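Local coordinates for amidase, hydantoinase/carbamoylase family (Burkholderia vietnamiensis, PDB 5I4M), which probably hydrolyses N-carbamoyl-L-amino acids as a zinc-dependent amidase of the peptidase M20 family, binding two zinc ions per subunit, at residues I25-R30 with I127-D132; V67-A72 with G122-I127. One frame throughout, in Å; residues are numbered along the deposited sequence. Where two conformers were deposited one is given.

Contact 1: residues I25-R30 with I127-D132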
ATOM      1  N   ILE A  25     -12.607  50.092  -8.228  1.00 26.63           N
ATOM      2  CA  ILE A  25     -13.351  48.874  -7.935  1.00 24.20           C
ATOM      3  C   ILE A  25     -12.332  47.760  -7.728  1.00 23.01           C
ATOM      4  O   ILE A  25     -11.732  47.268  -8.687  1.00 24.42           O
ATOM      5  CB  ILE A  25     -14.332  48.533  -9.060  1.00 26.63           C
ATOM      6  CG1 ILE A  25     -15.285  49.705  -9.300  1.00 31.95           C
ATOM      7  CG2 ILE A  25     -15.094  47.253  -8.739  1.00 27.32           C
ATOM      8  CD1 ILE A  25     -16.217  49.484 -10.460  1.00 33.30           C
ATOM      9  N   LYS A  26     -12.123  47.362  -6.476  1.00 26.17           N
ATOM     10  CA  LYS A  26     -11.083  46.391  -6.174  1.00 16.20           C
ATOM     11  C   LYS A  26     -11.493  45.572  -4.960  1.00 15.47           C
ATOM     12  O   LYS A  26     -12.394  45.947  -4.207  1.00 17.30           O
ATOM     13  CB  LYS A  26      -9.728  47.075  -5.942  1.00 26.33           C
ATOM     14  CG  LYS A  26      -9.747  48.208  -4.924  1.00 32.40           C
ATOM     15  CD  LYS A  26      -8.351  48.814  -4.756  1.00 35.59           C
ATOM     16  CE  LYS A  26      -8.300  49.804  -3.601  1.00 43.47           C
ATOM     17  NZ  LYS A  26      -9.098  51.031  -3.875  1.00 48.17           N
ATOM     18  N   VAL A  27     -10.826  44.435  -4.787  1.00 14.59           N
ATOM     19  CA  VAL A  27     -11.211  43.514  -3.727  1.00 13.90           C
ATOM     20  C   VAL A  27     -10.675  44.010  -2.389  1.00 14.29           C
ATOM     21  O   VAL A  27      -9.810  44.891  -2.314  1.00 15.06           O
ATOM     22  CB  VAL A  27     -10.722  42.084  -4.024  1.00 14.95           C
ATOM     23  CG1 VAL A  27     -11.293  41.594  -5.343  1.00 15.98           C
ATOM     24  CG2 VAL A  27      -9.208  42.042  -4.047  1.00 12.97           C
ATOM     25  N   ASP A  28     -11.227  43.443  -1.318  1.00 13.96           N
ATOM     26  CA  ASP A  28     -10.708  43.603   0.039  1.00 17.49           C
ATOM     27  C   ASP A  28      -9.723  42.459   0.252  1.00 17.02           C
ATOM     28  O   ASP A  28     -10.122  41.334   0.555  1.00 15.50           O
ATOM     29  CB  ASP A  28     -11.859  43.575   1.043  1.00 20.27           C
ATOM     30  CG  ASP A  28     -11.419  43.843   2.477  1.00 21.96           C
ATOM     31  OD1 ASP A  28     -10.260  43.541   2.841  1.00 17.89           O
ATOM     32  OD2 ASP A  28     -12.262  44.350   3.251  1.00 22.44           O
ATOM     33  N   GLY A  29      -8.429  42.739   0.074  1.00 15.62           N
ATOM     34  CA  GLY A  29      -7.442  41.667   0.091  1.00 15.60           C
ATOM     35  C   GLY A  29      -7.320  40.980   1.441  1.00 15.88           C
ATOM     36  O   GLY A  29      -7.101  39.769   1.513  1.00 16.63           O
ATOM     37  N   ARG A  30      -7.436  41.744   2.527  1.00 14.03           N
ATOM     38  CA  ARG A  30      -7.346  41.136   3.849  1.00 13.71           C
ATOM     39  C   ARG A  30      -8.554  40.258   4.129  1.00 16.67           C
ATOM     40  O   ARG A  30      -8.416  39.168   4.697  1.00 18.32           O
ATOM     41  CB  ARG A  30      -7.212  42.214   4.927  1.00 24.15           C
ATOM     42  CG  ARG A  30      -7.121  41.624   6.328  1.00 31.71           C
ATOM     43  CD  ARG A  30      -6.986  42.686   7.406  1.00 40.63           C
ATOM     44  NE  ARG A  30      -8.105  43.623   7.404  1.00 48.58           N
ATOM     45  CZ  ARG A  30      -8.256  44.602   8.292  1.00 52.70           C
ATOM     46  NH1 ARG A  30      -7.361  44.760   9.262  1.00 53.19           N
ATOM     47  NH2 ARG A  30      -9.298  45.418   8.217  1.00 53.59           N
ATOM     48  N   ILE A 127     -18.176  38.535  -5.036  1.00 14.27           N
ATOM     49  CA  ILE A 127     -19.552  38.820  -4.626  0.59 14.29           C
ATOM     50  C   ILE A 127     -19.576  39.920  -3.574  1.00 16.77           C
ATOM     51  O   ILE A 127     -20.332  40.898  -3.669  1.00 18.56           O
ATOM     52  CB  ILE A 127     -20.225  37.541  -4.102  0.59 13.00           C
ATOM     53  CG1 ILE A 127     -20.319  36.491  -5.212  0.59 12.99           C
ATOM     54  CG2 ILE A 127     -21.588  37.868  -3.504  0.59 15.55           C
ATOM     55  CD1 ILE A 127     -21.157  36.918  -6.372  0.59 12.38           C
ATOM     56  N   ARG A 128     -18.741  39.773  -2.541  1.00 18.07           N
ATOM     57  CA  ARG A 128     -18.730  40.761  -1.468  1.00 17.71           C
ATOM     58  C   ARG A 128     -18.283  42.124  -1.979  1.00 15.42           C
ATOM     59  O   ARG A 128     -18.777  43.163  -1.524  1.00 18.17           O
ATOM     60  CB  ARG A 128     -17.822  40.290  -0.331  1.00 12.97           C
ATOM     61  CG  ARG A 128     -18.333  39.063   0.400  1.00 13.57           C
ATOM     62  CD  ARG A 128     -17.309  38.577   1.408  1.00 18.22           C
ATOM     63  NE  ARG A 128     -17.888  37.701   2.428  1.00 16.60           N
ATOM     64  CZ  ARG A 128     -17.175  36.929   3.248  1.00 15.61           C
ATOM     65  NH1 ARG A 128     -15.851  36.903   3.162  1.00 12.79           N
ATOM     66  NH2 ARG A 128     -17.792  36.178   4.156  1.00 15.35           N
ATOM     67  N   SER A 129     -17.343  42.137  -2.923  1.00 17.44           N
ATOM     68  CA  SER A 129     -16.846  43.402  -3.446  1.00 15.57           C
ATOM     69  C   SER A 129     -17.885  44.081  -4.325  1.00 17.66           C
ATOM     70  O   SER A 129     -17.996  45.312  -4.318  1.00 21.34           O
ATOM     71  CB  SER A 129     -15.548  43.175  -4.213  1.00 16.45           C
ATOM     72  OG  SER A 129     -14.484  42.919  -3.317  1.00 19.56           O
ATOM     73  N   LEU A 130     -18.660  43.302  -5.083  1.00 15.77           N
ATOM     74  CA  LEU A 130     -19.774  43.893  -5.815  1.00 15.87           C
ATOM     75  C   LEU A 130     -20.789  44.493  -4.856  1.00 16.66           C
ATOM     76  O   LEU A 130     -21.369  45.544  -5.135  1.00 17.73           O
ATOM     77  CB  LEU A 130     -20.447  42.850  -6.705  1.00 15.45           C
ATOM     78  CG  LEU A 130     -19.611  42.206  -7.808  1.00 14.82           C
ATOM     79  CD1 LEU A 130     -20.383  41.047  -8.424  1.00 18.29           C
ATOM     80  CD2 LEU A 130     -19.242  43.229  -8.857  1.00 18.41           C
ATOM     81  N   ASN A 131     -21.024  43.837  -3.716  1.00 16.24           N
ATOM     82  CA  ASN A 131     -21.910  44.427  -2.714  1.00 17.93           C
ATOM     83  C   ASN A 131     -21.307  45.698  -2.130  1.00 17.80           C
ATOM     84  O   ASN A 131     -21.993  46.724  -2.015  1.00 19.97           O
ATOM     85  CB  ASN A 131     -22.206  43.418  -1.604  1.00 18.16           C
ATOM     86  CG  ASN A 131     -22.989  42.224  -2.102  1.00 20.79           C
ATOM     87  OD1 ASN A 131     -23.571  42.264  -3.177  1.00 19.02           O
ATOM     88  ND2 ASN A 131     -23.008  41.148  -1.314  1.00 20.53           N
ATOM     89  N   ASP A 132     -20.025  45.646  -1.752  1.00 18.19           N
ATOM     90  CA  ASP A 132     -19.376  46.804  -1.141  1.00 20.08           C
ATOM     91  C   ASP A 132     -19.485  48.034  -2.031  1.00 20.75           C
ATOM     92  O   ASP A 132     -19.700  49.150  -1.539  1.00 20.05           O
ATOM     93  CB  ASP A 132     -17.905  46.503  -0.856  1.00 20.99           C
ATOM     94  CG  ASP A 132     -17.714  45.542   0.294  1.00 24.81           C
ATOM     95  OD1 ASP A 132     -18.694  45.270   1.013  1.00 26.14           O
ATOM     96  OD2 ASP A 132     -16.574  45.068   0.478  1.00 28.34           O
TER
HETATM   97  O   HOH W   1     -14.085  45.627  -2.034  1.00 28.95           O
HETATM   98  O   HOH W   2     -14.278  45.934   2.464  1.00 41.21           O
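Val27 and Ser129 bring the two backbones within 5.6 Å of each other, CA to CA, where the extended chain leading into helix 29-39 passes the last turn and a half of helix 117-132. The middle of the contact is the serine hydroxyl. Ser129 OG lies 3.4 Å from Val27 CA, with Val27 CB a little farther off, and makes no direct hydrogen bond to the other segment. Its chi1 of -74° sets OG beside its own backbone N, and there it bonds back to Glu125 O one turn earlier; a side chain as small as serine lets the extended backbone come this close. A water completes the link, donating to Lys26 O at 2.8 Å and hydrogen-bonded to Ser129 OG at 3.0 Å.

Nearer the solvent, a second water donates to both Asp28 OD2 (2.7 Å) and Asp132 OD2 (3.2 Å). Each carboxylate has another partner: Asp28 is the N-cap of helix 29-39, its OD1 accepting from Arg31 N, while Asp132 OD2 forms a salt bridge with the Arg31 side chain. The Val27 side chain packs on Ala418 of helix 411-429. The polar link between the segments is thus carried by water, and the two nearby like charges are probably eased by the shared water, the helix N terminus and Arg31.

Contact 2: residues V67-A72 with G122-I127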
ATOM      1  N   VAL A  67     -21.264  28.136   2.094  1.00  9.63           N
ATOM      2  CA  VAL A  67     -22.676  28.381   1.792  1.00 10.24           C
ATOM      3  C   VAL A  67     -23.265  29.404   2.758  1.00 12.67           C
ATOM      4  O   VAL A  67     -23.997  30.317   2.350  1.00 12.08           O
ATOM      5  CB  VAL A  67     -23.466  27.058   1.808  1.00 10.35           C
ATOM      6  CG1 VAL A  67     -24.961  27.317   1.916  1.00 15.16           C
ATOM      7  CG2 VAL A  67     -23.142  26.251   0.550  1.00  9.74           C
ATOM      8  N   GLY A  68     -22.956  29.278   4.051  1.00 11.26           N
ATOM      9  CA  GLY A  68     -23.442  30.263   5.010  1.00 12.10           C
ATOM     10  C   GLY A  68     -22.948  31.668   4.713  1.00 17.70           C
ATOM     11  O   GLY A  68     -23.712  32.638   4.789  1.00 12.92           O
ATOM     12  N   TRP A  69     -21.662  31.799   4.372  1.00 14.40           N
ATOM     13  CA  TRP A  69     -21.118  33.103   4.011  1.00 11.61           C
ATOM     14  C   TRP A  69     -21.795  33.655   2.766  1.00 15.12           C
ATOM     15  O   TRP A  69     -22.106  34.850   2.692  1.00 14.79           O
ATOM     16  CB  TRP A  69     -19.613  32.999   3.767  1.00 11.42           C
ATOM     17  CG  TRP A  69     -18.784  32.767   4.993  1.00 12.08           C
ATOM     18  CD1 TRP A  69     -19.164  32.950   6.294  1.00 14.76           C
ATOM     19  CD2 TRP A  69     -17.434  32.275   5.029  1.00 10.41           C
ATOM     20  NE1 TRP A  69     -18.126  32.621   7.138  1.00 11.55           N
ATOM     21  CE2 TRP A  69     -17.053  32.209   6.385  1.00 14.73           C
ATOM     22  CE3 TRP A  69     -16.511  31.902   4.048  1.00 11.21           C
ATOM     23  CZ2 TRP A  69     -15.788  31.786   6.780  1.00 10.57           C
ATOM     24  CZ3 TRP A  69     -15.257  31.484   4.441  1.00 12.97           C
ATOM     25  CH2 TRP A  69     -14.907  31.429   5.800  1.00 11.17           C
ATOM     26  N   ALA A  70     -22.007  32.804   1.762  1.00 11.26           N
ATOM     27  CA  ALA A  70     -22.626  33.284   0.533  1.00 12.97           C
ATOM     28  C   ALA A  70     -24.039  33.775   0.792  1.00 15.25           C
ATOM     29  O   ALA A  70     -24.453  34.805   0.251  1.00 15.01           O
ATOM     30  CB  ALA A  70     -22.634  32.182  -0.524  1.00 13.17           C
ATOM     31  N   LYS A  71     -24.805  33.042   1.608  1.00 12.75           N
ATOM     32  CA  LYS A  71     -26.159  33.492   1.911  1.00 13.81           C
ATOM     33  C   LYS A  71     -26.128  34.830   2.631  1.00 14.52           C
ATOM     34  O   LYS A  71     -26.962  35.708   2.368  1.00 15.39           O
ATOM     35  CB  LYS A  71     -26.898  32.447   2.744  1.00 16.65           C
ATOM     36  CG  LYS A  71     -27.389  31.256   1.931  1.00 13.81           C
ATOM     37  CD  LYS A  71     -28.054  30.210   2.808  1.00 21.39           C
ATOM     38  CE  LYS A  71     -28.480  29.002   1.994  1.00 23.70           C
ATOM     39  NZ  LYS A  71     -28.931  27.897   2.882  1.00 27.45           N
ATOM     40  N   ALA A  72     -25.165  35.008   3.537  1.00 16.98           N
ATOM     41  CA  ALA A  72     -25.045  36.281   4.239  1.00 18.84           C
ATOM     42  C   ALA A  72     -24.679  37.407   3.288  1.00 17.63           C
ATOM     43  O   ALA A  72     -24.964  38.572   3.579  1.00 16.07           O
ATOM     44  CB  ALA A  72     -24.009  36.176   5.359  1.00 14.92           C
ATOM     45  N   GLY A 122     -11.995  33.322  -3.731  1.00 11.97           N
ATOM     46  CA  GLY A 122     -11.876  34.465  -4.624  1.00  9.56           C
ATOM     47  C   GLY A 122     -13.213  34.844  -5.235  1.00 10.77           C
ATOM     48  O   GLY A 122     -13.550  36.027  -5.339  1.00 11.59           O
ATOM     49  N   GLY A 123     -14.006  33.843  -5.625  1.00  9.63           N
ATOM     50  CA  GLY A 123     -15.343  34.130  -6.120  1.00  8.96           C
ATOM     51  C   GLY A 123     -16.215  34.783  -5.067  1.00 12.71           C
ATOM     52  O   GLY A 123     -16.904  35.769  -5.341  1.00 11.89           O
ATOM     53  N   LEU A 124     -16.199  34.236  -3.842  1.00  9.15           N
ATOM     54  CA  LEU A 124     -16.963  34.847  -2.756  1.00  9.65           C
ATOM     55  C   LEU A 124     -16.543  36.297  -2.537  1.00 12.24           C
ATOM     56  O   LEU A 124     -17.389  37.169  -2.293  1.00 10.90           O
ATOM     57  CB  LEU A 124     -16.784  34.039  -1.469  1.00  9.38           C
ATOM     58  CG  LEU A 124     -17.433  34.694  -0.246  1.00 12.06           C
ATOM     59  CD1 LEU A 124     -18.939  34.804  -0.444  1.00 16.43           C
ATOM     60  CD2 LEU A 124     -17.127  33.917   1.020  1.00 16.81           C
ATOM     61  N   GLU A 125     -15.241  36.574  -2.629  1.00 14.55           N
ATOM     62  CA  GLU A 125     -14.757  37.944  -2.462  1.00 13.07           C
ATOM     63  C   GLU A 125     -15.234  38.849  -3.591  1.00 12.80           C
ATOM     64  O   GLU A 125     -15.494  40.034  -3.357  1.00 14.91           O
ATOM     65  CB  GLU A 125     -13.226  37.944  -2.363  1.00 11.19           C
ATOM     66  CG  GLU A 125     -12.568  39.339  -2.339  1.00 12.87           C
ATOM     67  CD  GLU A 125     -13.053  40.233  -1.194  1.00 17.85           C
ATOM     68  OE1 GLU A 125     -13.141  41.466  -1.401  1.00 15.49           O
ATOM     69  OE2 GLU A 125     -13.347  39.715  -0.090  1.00 16.45           O
ATOM     70  N   VAL A 126     -15.376  38.315  -4.811  1.00 11.00           N
ATOM     71  CA  VAL A 126     -15.969  39.102  -5.894  1.00 11.61           C
ATOM     72  C   VAL A 126     -17.398  39.490  -5.540  1.00 12.16           C
ATOM     73  O   VAL A 126     -17.811  40.643  -5.698  1.00 13.24           O
ATOM     74  CB  VAL A 126     -15.907  38.328  -7.223  1.00 13.02           C
ATOM     75  CG1 VAL A 126     -16.770  39.007  -8.274  1.00 13.45           C
ATOM     76  CG2 VAL A 126     -14.483  38.249  -7.711  1.00 11.97           C
ATOM     77  N   ILE A 127     -18.176  38.535  -5.036  1.00 14.27           N
ATOM     78  CA  ILE A 127     -19.552  38.820  -4.626  0.59 14.29           C
ATOM     79  C   ILE A 127     -19.576  39.920  -3.574  1.00 16.77           C
ATOM     80  O   ILE A 127     -20.332  40.898  -3.669  1.00 18.56           O
ATOM     81  CB  ILE A 127     -20.225  37.541  -4.102  0.59 13.00           C
ATOM     82  CG1 ILE A 127     -20.319  36.491  -5.212  0.59 12.99           C
ATOM     83  CG2 ILE A 127     -21.588  37.868  -3.504  0.59 15.55           C
ATOM     84  CD1 ILE A 127     -21.157  36.918  -6.372  0.59 12.38           C
TER
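Leu124 reaches from helix 117-132 to the last two turns of helix 57-72 and meets it with both methyls. CD2 sits 3.7 Å from Trp69 CE3 and 3.8 Å from Trp69 CB, at the root of the indole and the near corner of its six-membered ring, approaching the ring obliquely. The other methyl, CD1, rests 4.1 Å from Ala70 CA, so the fork of the leucine spans two successive residues. The side chains of Trp69 and Leu124 cross at about a right angle. Nothing polar passes between the segments.

Ala70 and Leu124 have the closest CA atoms, 6.7 Å apart, and alanine suits the place because its single methyl adds little bulk beside the backbone. With CG anti to the backbone N (chi1 174°), Leu124 extends toward helix 57-72. Trp69, whose CG is beside its own N at chi1 -71°, sends the broad indole past the leucine to pack on Ser35 and Val39 of helix 29-39, and Arg128, one turn beyond Leu124, makes a cation-pi interaction with it. Ala70 meanwhile turns its methyl to Met87 of strand 85-89 and to Cys75. Leucine and alanine are buried here, whereas Trp69 is partly exposed, a place that suits a large apolar ring able also to receive a guanidinium. Both helices belong to the zinc-binding catalytic domain of the M20 fold, not the dimerisation domain, and the contact lies away from the metal sites. The join between these helices is therefore held by dispersion and exclusion of water, with the arginine probably limiting how the indole can turn.

From the N terminus, the chain first passes through 25-30, enters helix 29-39, then runs along helix 57-72 before strands 76-79, 85-89 and 99-103 lead to helix 117-132. Contact 2 closes the shorter loop, from 67-72 to 122-127, and lies wholly within the longer one that contact 1 closes from 25-30 to 127-132. Both end on helix 117-132, share Ile127 and have centres about 11 Å apart. Glu125, a residue of contact 2, ties them together: its OE1 accepts from Asp28 N, and its OE2 forms a salt bridge with Arg31. Helix 117-132 thus joins the N-terminal segment to helix 57-72, away from the zinc sites.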